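Local coordinates for hemolysin II regulatory protein (Bacillus cereus, PDB 2JJ7) that probably binds DNA as a two-subunit transcriptional regulator of the TetR family, controlling the haemolysin II gene, at residues B[143-154]-B[175-183]; B[25-33]-B[44-55]. All coordinates share one frame; numbering follows the deposited sequence.

Contact 1. Residues B[143-154]-B[175-183]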
loop_
_atom_site.group_PDB
_atom_site.type_symbol
_atom_site.label_atom_id
_atom_site.label_comp_id
_atom_site.label_asym_id
_atom_site.label_seq_id
_atom_site.Cartn_x
_atom_site.Cartn_y
_atom_site.Cartn_z
ATOM N N HIS B 143 -12.234 3.943 -12.483
ATOM C CA HIS B 143 -12.070 2.626 -13.097
ATOM C C HIS B 143 -10.977 1.849 -12.378
ATOM O O HIS B 143 -9.836 2.307 -12.301
ATOM C CB HIS B 143 -11.743 2.780 -14.577
ATOM C CG HIS B 143 -12.681 3.697 -15.295
ATOM N ND1 HIS B 143 -13.873 3.265 -15.837
ATOM C CD2 HIS B 143 -12.620 5.029 -15.530
ATOM C CE1 HIS B 143 -14.499 4.289 -16.388
ATOM N NE2 HIS B 143 -13.761 5.372 -16.215
ATOM N N PHE B 144 -11.341 0.684 -11.845
ATOM C CA PHE B 144 -10.435 -0.143 -11.048
ATOM C C PHE B 144 -10.916 -1.587 -11.023
ATOM O O PHE B 144 -12.107 -1.836 -11.142
ATOM C CB PHE B 144 -10.295 0.422 -9.612
ATOM C CG PHE B 144 -11.609 0.791 -8.948
ATOM C CD1 PHE B 144 -11.975 2.128 -8.791
ATOM C CD2 PHE B 144 -12.463 -0.199 -8.440
ATOM C CE1 PHE B 144 -13.202 2.484 -8.171
ATOM C CE2 PHE B 144 -13.695 0.135 -7.821
ATOM C CZ PHE B 144 -14.055 1.478 -7.682
ATOM N N PHE B 145 -9.995 -2.538 -10.860
ATOM C CA PHE B 145 -10.367 -3.954 -10.934
ATOM C C PHE B 145 -11.142 -4.457 -9.708
ATOM O O PHE B 145 -11.973 -5.367 -9.822
ATOM C CB PHE B 145 -9.166 -4.868 -11.294
ATOM C CG PHE B 145 -8.176 -5.100 -10.165
ATOM C CD1 PHE B 145 -7.191 -4.155 -9.870
ATOM C CD2 PHE B 145 -8.195 -6.287 -9.442
ATOM C CE1 PHE B 145 -6.249 -4.367 -8.823
ATOM C CE2 PHE B 145 -7.273 -6.514 -8.406
ATOM C CZ PHE B 145 -6.287 -5.548 -8.098
ATOM N N SER B 146 -10.878 -3.854 -8.550
ATOM C CA SER B 146 -11.460 -4.301 -7.295
ATOM C C SER B 146 -11.479 -3.131 -6.338
ATOM O O SER B 146 -10.482 -2.417 -6.198
ATOM C CB SER B 146 -10.637 -5.455 -6.711
ATOM O OG SER B 146 -10.849 -5.622 -5.318
ATOM N N ILE B 147 -12.629 -2.933 -5.700
ATOM C CA ILE B 147 -12.794 -1.871 -4.720
ATOM C C ILE B 147 -11.853 -2.045 -3.514
ATOM O O ILE B 147 -11.238 -1.071 -3.076
ATOM C CB ILE B 147 -14.279 -1.691 -4.277
ATOM C CG1 ILE B 147 -14.399 -0.640 -3.175
ATOM C CG2 ILE B 147 -14.885 -2.996 -3.784
ATOM C CD1 ILE B 147 -14.398 0.756 -3.685
ATOM N N ASN B 148 -11.738 -3.266 -2.989
ATOM C CA ASN B 148 -10.898 -3.513 -1.811
ATOM C C ASN B 148 -9.404 -3.374 -2.103
ATOM O O ASN B 148 -8.645 -2.936 -1.252
ATOM C CB ASN B 148 -11.185 -4.889 -1.199
ATOM C CG ASN B 148 -12.577 -4.979 -0.567
ATOM O OD1 ASN B 148 -13.129 -3.989 -0.066
ATOM N ND2 ASN B 148 -13.141 -6.176 -0.575
ATOM N N HIS B 149 -8.987 -3.737 -3.311
ATOM C CA HIS B 149 -7.591 -3.619 -3.685
ATOM C C HIS B 149 -7.213 -2.157 -3.844
ATOM O O HIS B 149 -6.117 -1.761 -3.458
ATOM C CB HIS B 149 -7.314 -4.412 -4.950
ATOM C CG HIS B 149 -7.326 -5.903 -4.743
ATOM N ND1 HIS B 149 -6.192 -6.622 -4.432
ATOM C CD2 HIS B 149 -8.336 -6.807 -4.805
ATOM C CE1 HIS B 149 -6.499 -7.906 -4.332
ATOM N NE2 HIS B 149 -7.792 -8.044 -4.552
ATOM N N THR B 150 -8.150 -1.363 -4.377
ATOM C CA THR B 150 -7.991 0.075 -4.554
ATOM C C THR B 150 -7.966 0.807 -3.203
ATOM O O THR B 150 -7.142 1.693 -2.988
ATOM C CB THR B 150 -9.098 0.643 -5.457
ATOM O OG1 THR B 150 -9.114 -0.082 -6.700
ATOM C CG2 THR B 150 -8.855 2.136 -5.739
ATOM N N ILE B 151 -8.871 0.431 -2.305
ATOM C CA ILE B 151 -8.824 0.897 -0.918
ATOM C C ILE B 151 -7.459 0.578 -0.307
ATOM O O ILE B 151 -6.810 1.464 0.220
ATOM C CB ILE B 151 -9.995 0.306 -0.078
ATOM C CG1 ILE B 151 -11.334 0.918 -0.558
ATOM C CG2 ILE B 151 -9.769 0.527 1.444
ATOM C CD1 ILE B 151 -12.560 0.261 -0.004
ATOM N N HIS B 152 -7.004 -0.669 -0.384
ATOM C CA HIS B 152 -5.707 -0.985 0.218
ATOM C C HIS B 152 -4.554 -0.196 -0.440
ATOM O O HIS B 152 -3.650 0.278 0.248
ATOM C CB HIS B 152 -5.385 -2.491 0.243
ATOM C CG HIS B 152 -4.049 -2.779 0.858
ATOM N ND1 HIS B 152 -3.841 -2.753 2.221
ATOM C CD2 HIS B 152 -2.831 -2.983 0.298
ATOM C CE1 HIS B 152 -2.565 -2.983 2.475
ATOM N NE2 HIS B 152 -1.928 -3.122 1.325
ATOM N N TRP B 153 -4.584 -0.072 -1.766
ATOM C CA TRP B 153 -3.584 0.733 -2.484
ATOM C C TRP B 153 -3.492 2.176 -1.937
ATOM O O TRP B 153 -2.412 2.631 -1.555
ATOM C CB TRP B 153 -3.852 0.699 -3.997
ATOM C CG TRP B 153 -3.021 1.673 -4.814
ATOM C CD1 TRP B 153 -1.675 1.641 -4.999
ATOM C CD2 TRP B 153 -3.501 2.803 -5.566
ATOM N NE1 TRP B 153 -1.277 2.674 -5.826
ATOM C CE2 TRP B 153 -2.376 3.412 -6.173
ATOM C CE3 TRP B 153 -4.769 3.352 -5.793
ATOM C CZ2 TRP B 153 -2.479 4.555 -6.980
ATOM C CZ3 TRP B 153 -4.873 4.493 -6.604
ATOM C CH2 TRP B 153 -3.732 5.078 -7.183
ATOM N N ILE B 154 -4.625 2.869 -1.856
ATOM C CA ILE B 154 -4.652 4.257 -1.390
ATOM C C ILE B 154 -4.258 4.380 0.101
ATOM O O ILE B 154 -3.494 5.279 0.511
ATOM C CB ILE B 154 -6.058 4.914 -1.664
ATOM C CG1 ILE B 154 -6.297 5.078 -3.167
ATOM C CG2 ILE B 154 -6.200 6.259 -0.916
ATOM C CD1 ILE B 154 -7.703 5.612 -3.544
ATOM N N ARG B 175 -2.212 12.512 -8.692
ATOM C CA ARG B 175 -1.779 11.262 -9.309
ATOM C C ARG B 175 -2.680 10.088 -8.914
ATOM O O ARG B 175 -2.920 9.183 -9.718
ATOM C CB ARG B 175 -0.319 10.960 -8.974
ATOM C CG ARG B 175 0.677 11.934 -9.580
ATOM C CD ARG B 175 2.093 11.335 -9.615
ATOM N NE ARG B 175 2.272 10.428 -10.753
ATOM C CZ ARG B 175 3.092 10.645 -11.777
ATOM N NH1 ARG B 175 3.160 9.761 -12.762
ATOM N NH2 ARG B 175 3.850 11.736 -11.818
ATOM N N ILE B 176 -3.177 10.100 -7.677
ATOM C CA ILE B 176 -4.123 9.069 -7.252
ATOM C C ILE B 176 -5.417 9.142 -8.088
ATOM O O ILE B 176 -5.893 8.132 -8.602
ATOM C CB ILE B 176 -4.409 9.135 -5.739
ATOM C CG1 ILE B 176 -3.195 8.632 -4.951
ATOM C CG2 ILE B 176 -5.667 8.324 -5.396
ATOM C CD1 ILE B 176 -3.290 8.859 -3.413
ATOM N N ILE B 177 -5.950 10.346 -8.240
ATOM C CA ILE B 177 -7.164 10.575 -9.002
ATOM C C ILE B 177 -6.958 10.207 -10.477
ATOM O O ILE B 177 -7.804 9.539 -11.070
ATOM C CB ILE B 177 -7.630 12.046 -8.845
ATOM C CG1 ILE B 177 -7.992 12.336 -7.373
ATOM C CG2 ILE B 177 -8.799 12.366 -9.825
ATOM C CD1 ILE B 177 -8.320 13.793 -7.069
ATOM N N SER B 178 -5.835 10.625 -11.055
ATOM C CA SER B 178 -5.501 10.289 -12.450
ATOM C C SER B 178 -5.502 8.796 -12.712
ATOM O O SER B 178 -6.031 8.347 -13.724
ATOM C CB SER B 178 -4.133 10.822 -12.815
ATOM O OG SER B 178 -4.211 12.201 -13.030
ATOM N N ALA B 179 -4.899 8.038 -11.795
ATOM C CA ALA B 179 -4.823 6.593 -11.918
ATOM C C ALA B 179 -6.212 5.973 -11.931
ATOM O O ALA B 179 -6.415 4.940 -12.564
ATOM C CB ALA B 179 -3.973 5.998 -10.799
ATOM N N LEU B 180 -7.160 6.609 -11.241
ATOM C CA LEU B 180 -8.539 6.118 -11.205
ATOM C C LEU B 180 -9.394 6.554 -12.407
ATOM O O LEU B 180 -10.309 5.833 -12.830
ATOM C CB LEU B 180 -9.217 6.529 -9.896
ATOM C CG LEU B 180 -8.585 5.973 -8.618
ATOM C CD1 LEU B 180 -9.097 6.715 -7.398
ATOM C CD2 LEU B 180 -8.866 4.476 -8.491
ATOM N N THR B 181 -9.085 7.723 -12.960
ATOM C CA THR B 181 -9.904 8.320 -14.008
ATOM C C THR B 181 -9.445 7.903 -15.411
ATOM O O THR B 181 -10.115 8.184 -16.409
ATOM C CB THR B 181 -9.920 9.862 -13.884
ATOM O OG1 THR B 181 -8.572 10.347 -13.844
ATOM C CG2 THR B 181 -10.646 10.287 -12.603
ATOM N N ASP B 182 -8.302 7.231 -15.478
ATOM C CA ASP B 182 -7.802 6.711 -16.738
ATOM C C ASP B 182 -8.690 5.557 -17.222
ATOM O O ASP B 182 -8.765 4.509 -16.571
ATOM C CB ASP B 182 -6.343 6.270 -16.585
ATOM C CG ASP B 182 -5.667 6.039 -17.917
ATOM O OD1 ASP B 182 -6.104 6.636 -18.931
ATOM O OD2 ASP B 182 -4.694 5.256 -17.951
ATOM N N LYS B 183 -9.371 5.769 -18.351
ATOM C CA LYS B 183 -10.347 4.808 -18.876
ATOM C C LYS B 183 -9.689 3.523 -19.362
ATOM O O LYS B 183 -8.748 3.558 -20.159
ATOM C CB LYS B 183 -11.178 5.426 -20.003
ATOM C CG LYS B 183 -12.375 6.244 -19.547
ATOM C CD LYS B 183 -13.381 6.394 -20.684
ATOM C CE LYS B 183 -14.552 7.313 -20.322
ATOM N NZ LYS B 183 -15.429 6.777 -19.231
HETATM O O HOH W 1 -12.842 8.371 -16.137
#
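The backbone N-H of H143 donates to the carbonyl O of L180, N to O 2.7 Å, and this bond ties the loop ahead of helix 147-158 to the last turn of helix 169-181. The donor lies in the carbonyl plane, though the hydrogen bond is bent, with 142° at the hydrogen. Just beyond, one water bridges the same two parts of the chain: it donates to T181 O and sits in the plane of the H143 imidazole, 3.1 Å from its NE2. K183 CA covers one face of that ring.

Deeper in, the contact is apolar and turns on the branches of L180. Its CD2 touches both T150 CG2, at 3.6 Å, and F144 CD1. T150 presents that methyl because its OG1, swung to the other side, donates to S146 O at 2.8 Å; the T150 N-H grips the same oxygen from the opposite face of its plane. W153, with CG anti to its own N (chi1 170°), sends the six-membered ring across the gap, and CH2 comes to rest 3.7 Å from A179 CB, while I176 O lies at the ring's edge. The next residue, I154, brings CD1 to 3.9 Å from I176 CG2.

The indole also stacks on F160 of the second subunit, and D182 O accepts from K162 NZ of that subunit. Two nearly antiparallel helix segments (162°), 12.3 Å apart at their axes and spanned by large side chains, are thus joined to the dimer interface, consistent with the helical C-terminal domain of TetR-type regulators.

Contact 2. Residues B[25-33]-B[44-55]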
loop_
_atom_site.group_PDB
_atom_site.type_symbol
_atom_site.label_atom_id
_atom_site.label_comp_id
_atom_site.label_asym_id
_atom_site.label_seq_id
_atom_site.Cartn_x
_atom_site.Cartn_y
_atom_site.Cartn_z
ATOM N N TYR B 25 2.691 0.071 18.739
ATOM C CA TYR B 25 2.040 -0.057 20.048
ATOM C C TYR B 25 2.730 -1.073 20.955
ATOM O O TYR B 25 3.010 -0.780 22.119
ATOM C CB TYR B 25 0.551 -0.423 19.899
ATOM C CG TYR B 25 -0.136 -0.546 21.236
ATOM C CD1 TYR B 25 -0.514 0.592 21.951
ATOM C CD2 TYR B 25 -0.358 -1.791 21.817
ATOM C CE1 TYR B 25 -1.115 0.496 23.196
ATOM C CE2 TYR B 25 -0.961 -1.897 23.068
ATOM C CZ TYR B 25 -1.337 -0.745 23.747
ATOM O OH TYR B 25 -1.935 -0.837 24.980
ATOM N N GLU B 26 2.985 -2.266 20.416
ATOM C CA GLU B 26 3.532 -3.385 21.188
ATOM C C GLU B 26 4.987 -3.144 21.554
ATOM O O GLU B 26 5.412 -3.477 22.654
ATOM C CB GLU B 26 3.415 -4.708 20.417
ATOM C CG GLU B 26 2.056 -4.964 19.742
ATOM C CD GLU B 26 0.955 -5.362 20.720
ATOM O OE1 GLU B 26 1.259 -5.734 21.878
ATOM O OE2 GLU B 26 -0.228 -5.306 20.320
ATOM N N GLY B 27 5.745 -2.558 20.631
ATOM C CA GLY B 27 7.176 -2.344 20.837
ATOM C C GLY B 27 7.563 -1.179 21.730
ATOM O O GLY B 27 8.750 -0.901 21.896
ATOM N N THR B 28 6.566 -0.509 22.305
ATOM C CA THR B 28 6.769 0.692 23.118
ATOM C C THR B 28 6.282 0.446 24.555
ATOM O O THR B 28 5.239 -0.185 24.760
ATOM C CB THR B 28 5.968 1.883 22.533
ATOM O OG1 THR B 28 6.212 1.994 21.123
ATOM C CG2 THR B 28 6.338 3.197 23.202
ATOM N N SER B 29 7.026 0.955 25.539
ATOM C CA SER B 29 6.611 0.860 26.938
ATOM C C SER B 29 6.456 2.250 27.546
ATOM O O SER B 29 6.982 3.229 27.008
ATOM C CB SER B 29 7.642 0.075 27.739
ATOM O OG SER B 29 8.840 0.823 27.828
ATOM N N ILE B 30 5.761 2.337 28.680
ATOM C CA ILE B 30 5.624 3.617 29.367
ATOM C C ILE B 30 6.987 4.143 29.868
ATOM O O ILE B 30 7.217 5.359 29.917
ATOM C CB ILE B 30 4.508 3.602 30.459
ATOM C CG1 ILE B 30 4.262 5.022 30.990
ATOM C CG2 ILE B 30 4.824 2.598 31.575
ATOM C CD1 ILE B 30 2.801 5.354 31.231
ATOM N N GLN B 31 7.899 3.223 30.170
ATOM C CA GLN B 31 9.252 3.565 30.628
ATOM C C GLN B 31 10.055 4.360 29.593
ATOM O O GLN B 31 10.676 5.370 29.926
ATOM C CB GLN B 31 10.021 2.300 31.054
ATOM C CG GLN B 31 9.518 1.650 32.351
ATOM C CD GLN B 31 8.154 0.955 32.206
ATOM O OE1 GLN B 31 7.683 0.696 31.096
ATOM N NE2 GLN B 31 7.520 0.658 33.339
ATOM N N GLU B 32 10.031 3.906 28.345
ATOM C CA GLU B 32 10.679 4.616 27.242
ATOM C C GLU B 32 10.023 5.966 26.929
ATOM O O GLU B 32 10.710 6.930 26.571
ATOM C CB GLU B 32 10.666 3.753 25.973
ATOM C CG GLU B 32 11.281 2.395 26.148
ATOM C CD GLU B 32 10.858 1.419 25.060
ATOM O OE1 GLU B 32 10.685 1.847 23.895
ATOM O OE2 GLU B 32 10.702 0.218 25.375
ATOM N N ILE B 33 8.695 6.013 27.021
ATOM C CA ILE B 33 7.946 7.258 26.843
ATOM C C ILE B 33 8.305 8.272 27.937
ATOM O O ILE B 33 8.582 9.444 27.643
ATOM C CB ILE B 33 6.421 6.989 26.775
ATOM C CG1 ILE B 33 6.094 6.197 25.496
ATOM C CG2 ILE B 33 5.627 8.293 26.813
ATOM C CD1 ILE B 33 4.630 5.745 25.379
ATOM N N ALA B 44 4.248 10.030 34.951
ATOM C CA ALA B 44 3.620 9.621 33.702
ATOM C C ALA B 44 2.474 8.641 33.969
ATOM O O ALA B 44 1.426 8.703 33.318
ATOM C CB ALA B 44 4.665 9.008 32.743
ATOM N N SER B 45 2.676 7.752 34.943
ATOM C CA SER B 45 1.667 6.750 35.275
ATOM C C SER B 45 0.565 7.379 36.138
ATOM O O SER B 45 -0.595 7.003 36.037
ATOM C CB SER B 45 2.302 5.517 35.934
ATOM O OG SER B 45 3.076 5.893 37.063
ATOM N N TYR B 46 0.921 8.364 36.957
ATOM C CA TYR B 46 -0.097 9.138 37.669
ATOM C C TYR B 46 -1.073 9.810 36.679
ATOM O O TYR B 46 -2.283 9.679 36.815
ATOM C CB TYR B 46 0.534 10.160 38.626
ATOM C CG TYR B 46 -0.484 11.039 39.312
ATOM C CD1 TYR B 46 -1.372 10.505 40.257
ATOM C CD2 TYR B 46 -0.586 12.397 39.000
ATOM C CE1 TYR B 46 -2.329 11.300 40.876
ATOM C CE2 TYR B 46 -1.541 13.204 39.620
ATOM C CZ TYR B 46 -2.403 12.648 40.550
ATOM O OH TYR B 46 -3.339 13.440 41.163
ATOM N N TYR B 47 -0.545 10.491 35.665
ATOM C CA TYR B 47 -1.384 11.218 34.701
ATOM C C TYR B 47 -2.157 10.347 33.694
ATOM O O TYR B 47 -3.273 10.688 33.312
ATOM C CB TYR B 47 -0.555 12.268 33.942
ATOM C CG TYR B 47 -0.205 13.511 34.754
ATOM C CD1 TYR B 47 -1.151 14.117 35.591
ATOM C CD2 TYR B 47 1.064 14.095 34.660
ATOM C CE1 TYR B 47 -0.837 15.263 36.336
ATOM C CE2 TYR B 47 1.391 15.244 35.396
ATOM C CZ TYR B 47 0.432 15.821 36.229
ATOM O OH TYR B 47 0.736 16.947 36.955
ATOM N N PHE B 48 -1.557 9.249 33.247
ATOM C CA PHE B 48 -2.160 8.448 32.183
ATOM C C PHE B 48 -2.506 7.007 32.551
ATOM O O PHE B 48 -3.288 6.374 31.836
ATOM C CB PHE B 48 -1.316 8.505 30.897
ATOM C CG PHE B 48 -1.288 9.872 30.268
ATOM C CD1 PHE B 48 -0.220 10.738 30.498
ATOM C CD2 PHE B 48 -2.360 10.315 29.486
ATOM C CE1 PHE B 48 -0.209 12.032 29.944
ATOM C CE2 PHE B 48 -2.359 11.595 28.924
ATOM C CZ PHE B 48 -1.279 12.455 29.155
ATOM N N ASN B 49 -1.944 6.493 33.647
ATOM C CA ASN B 49 -2.244 5.127 34.086
ATOM C C ASN B 49 -2.153 4.122 32.939
ATOM O O ASN B 49 -3.164 3.515 32.565
ATOM C CB ASN B 49 -3.644 5.050 34.725
ATOM C CG ASN B 49 -3.653 5.462 36.198
ATOM O OD1 ASN B 49 -4.218 6.496 36.559
ATOM N ND2 ASN B 49 -3.033 4.649 37.052
ATOM N N GLY B 50 -0.962 3.985 32.351
ATOM C CA GLY B 50 -0.684 2.888 31.422
ATOM C C GLY B 50 -0.634 3.276 29.961
ATOM O O GLY B 50 -1.183 4.311 29.554
ATOM N N LYS B 51 0.022 2.443 29.160
ATOM C CA LYS B 51 0.231 2.794 27.772
ATOM C C LYS B 51 -1.053 2.745 26.932
ATOM O O LYS B 51 -1.160 3.472 25.959
ATOM C CB LYS B 51 1.387 2.001 27.143
ATOM C CG LYS B 51 1.097 0.571 26.770
ATOM C CD LYS B 51 2.038 0.161 25.654
ATOM C CE LYS B 51 1.897 -1.293 25.346
ATOM N NZ LYS B 51 2.960 -1.729 24.421
ATOM N N GLU B 52 -2.025 1.920 27.330
ATOM C CA GLU B 52 -3.275 1.790 26.576
ATOM C C GLU B 52 -4.000 3.130 26.492
ATOM O O GLU B 52 -4.385 3.577 25.409
ATOM C CB GLU B 52 -4.170 0.704 27.181
ATOM C CG GLU B 52 -5.615 0.675 26.662
ATOM C CD GLU B 52 -5.788 -0.066 25.344
ATOM O OE1 GLU B 52 -5.416 0.504 24.293
ATOM O OE2 GLU B 52 -6.323 -1.202 25.352
ATOM N N ASN B 53 -4.156 3.777 27.642
ATOM C CA ASN B 53 -4.832 5.065 27.722
ATOM C C ASN B 53 -4.000 6.180 27.084
ATOM O O ASN B 53 -4.535 7.090 26.456
ATOM C CB ASN B 53 -5.155 5.399 29.180
ATOM C CG ASN B 53 -5.886 6.717 29.316
ATOM O OD1 ASN B 53 -6.958 6.904 28.731
ATOM N ND2 ASN B 53 -5.299 7.655 30.070
ATOM N N LEU B 54 -2.686 6.090 27.251
ATOM C CA LEU B 54 -1.755 7.015 26.652
ATOM C C LEU B 54 -1.866 6.972 25.120
ATOM O O LEU B 54 -1.879 8.009 24.463
ATOM C CB LEU B 54 -0.344 6.649 27.091
ATOM C CG LEU B 54 0.829 7.604 26.891
ATOM C CD1 LEU B 54 0.473 9.013 27.309
ATOM C CD2 LEU B 54 1.987 7.087 27.708
ATOM N N TYR B 55 -1.950 5.761 24.576
ATOM C CA TYR B 55 -2.195 5.531 23.151
ATOM C C TYR B 55 -3.500 6.165 22.695
ATOM O O TYR B 55 -3.519 6.866 21.693
ATOM C CB TYR B 55 -2.233 4.042 22.892
ATOM C CG TYR B 55 -2.281 3.623 21.437
ATOM C CD1 TYR B 55 -3.427 3.040 20.919
ATOM C CD2 TYR B 55 -1.168 3.747 20.603
ATOM C CE1 TYR B 55 -3.491 2.613 19.623
ATOM C CE2 TYR B 55 -1.224 3.316 19.267
ATOM C CZ TYR B 55 -2.398 2.745 18.803
ATOM O OH TYR B 55 -2.528 2.278 17.534
#
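The predicted helix-turn-helix, residues 29-48, is braced here by the helix that follows it, and K51 at the start of that helix does much of the bracing. Its CG takes the cramped place between backbone N and carbonyl carbon (chi1 77°), and from there the chain runs out extended to the turn 25-28. NZ donates to T28 O at 2.8 Å, nearly in line with the carbonyl, and also to Y25 O, where the modelled separation is so short that its exact value is doubtful.

On the way K51 passes over one face of the Y25 ring. CE lies 3.9 Å from the ring centroid in a CH-pi contact, and NZ follows at 4.3 Å as a cation-pi partner. The ring is used at its rim as well: its CD1 edge points into the face of Y55, an edge-to-face pair with centroids 4.8 Å apart and planes at 67°. Y25 OH, at the far end, rests against E52 CA, 3.4 Å away. Y55 has its own hydroxyl bonded to E107, and R114 makes a further cation-pi contact with Y25.

Within the motif, I30, I33 and A44 offer an aliphatic surface to L54 of the following helix. L54 CD2 meets I33 CD1 tip to tip at 3.8 Å; I30 comes in at a slant, its CD1 4.0 Å from the same L54 CD2 and also near A44 CB.

Held by T28 O and the Y25 face, with Y25 O adding to the grip at an uncertain distance, the ammonium of K51 is probably stabilised without a direct carboxylate partner across the contact, and it links the turn before helix 30-37 to the head of helix 51-62.

The two contacts illustrate the division of labour in a TetR-family chain. Contact 2 closes first along the sequence and belongs to the predicted DNA-binding region; contact 1 follows in the C-terminal helices. Their centres are 38 Å apart, on opposite sides of the chain's centre, and their nearest atoms come no closer than about 16 Å. Helix 98-109 bears on both: Y55 of contact 2 bonds to its E107, while H152 of contact 1 packs on its Y105 and I109. Contact 1 is also touched by the second subunit, including E22 beside F145, whereas no other chain of the assembly reaches the segments of contact 2.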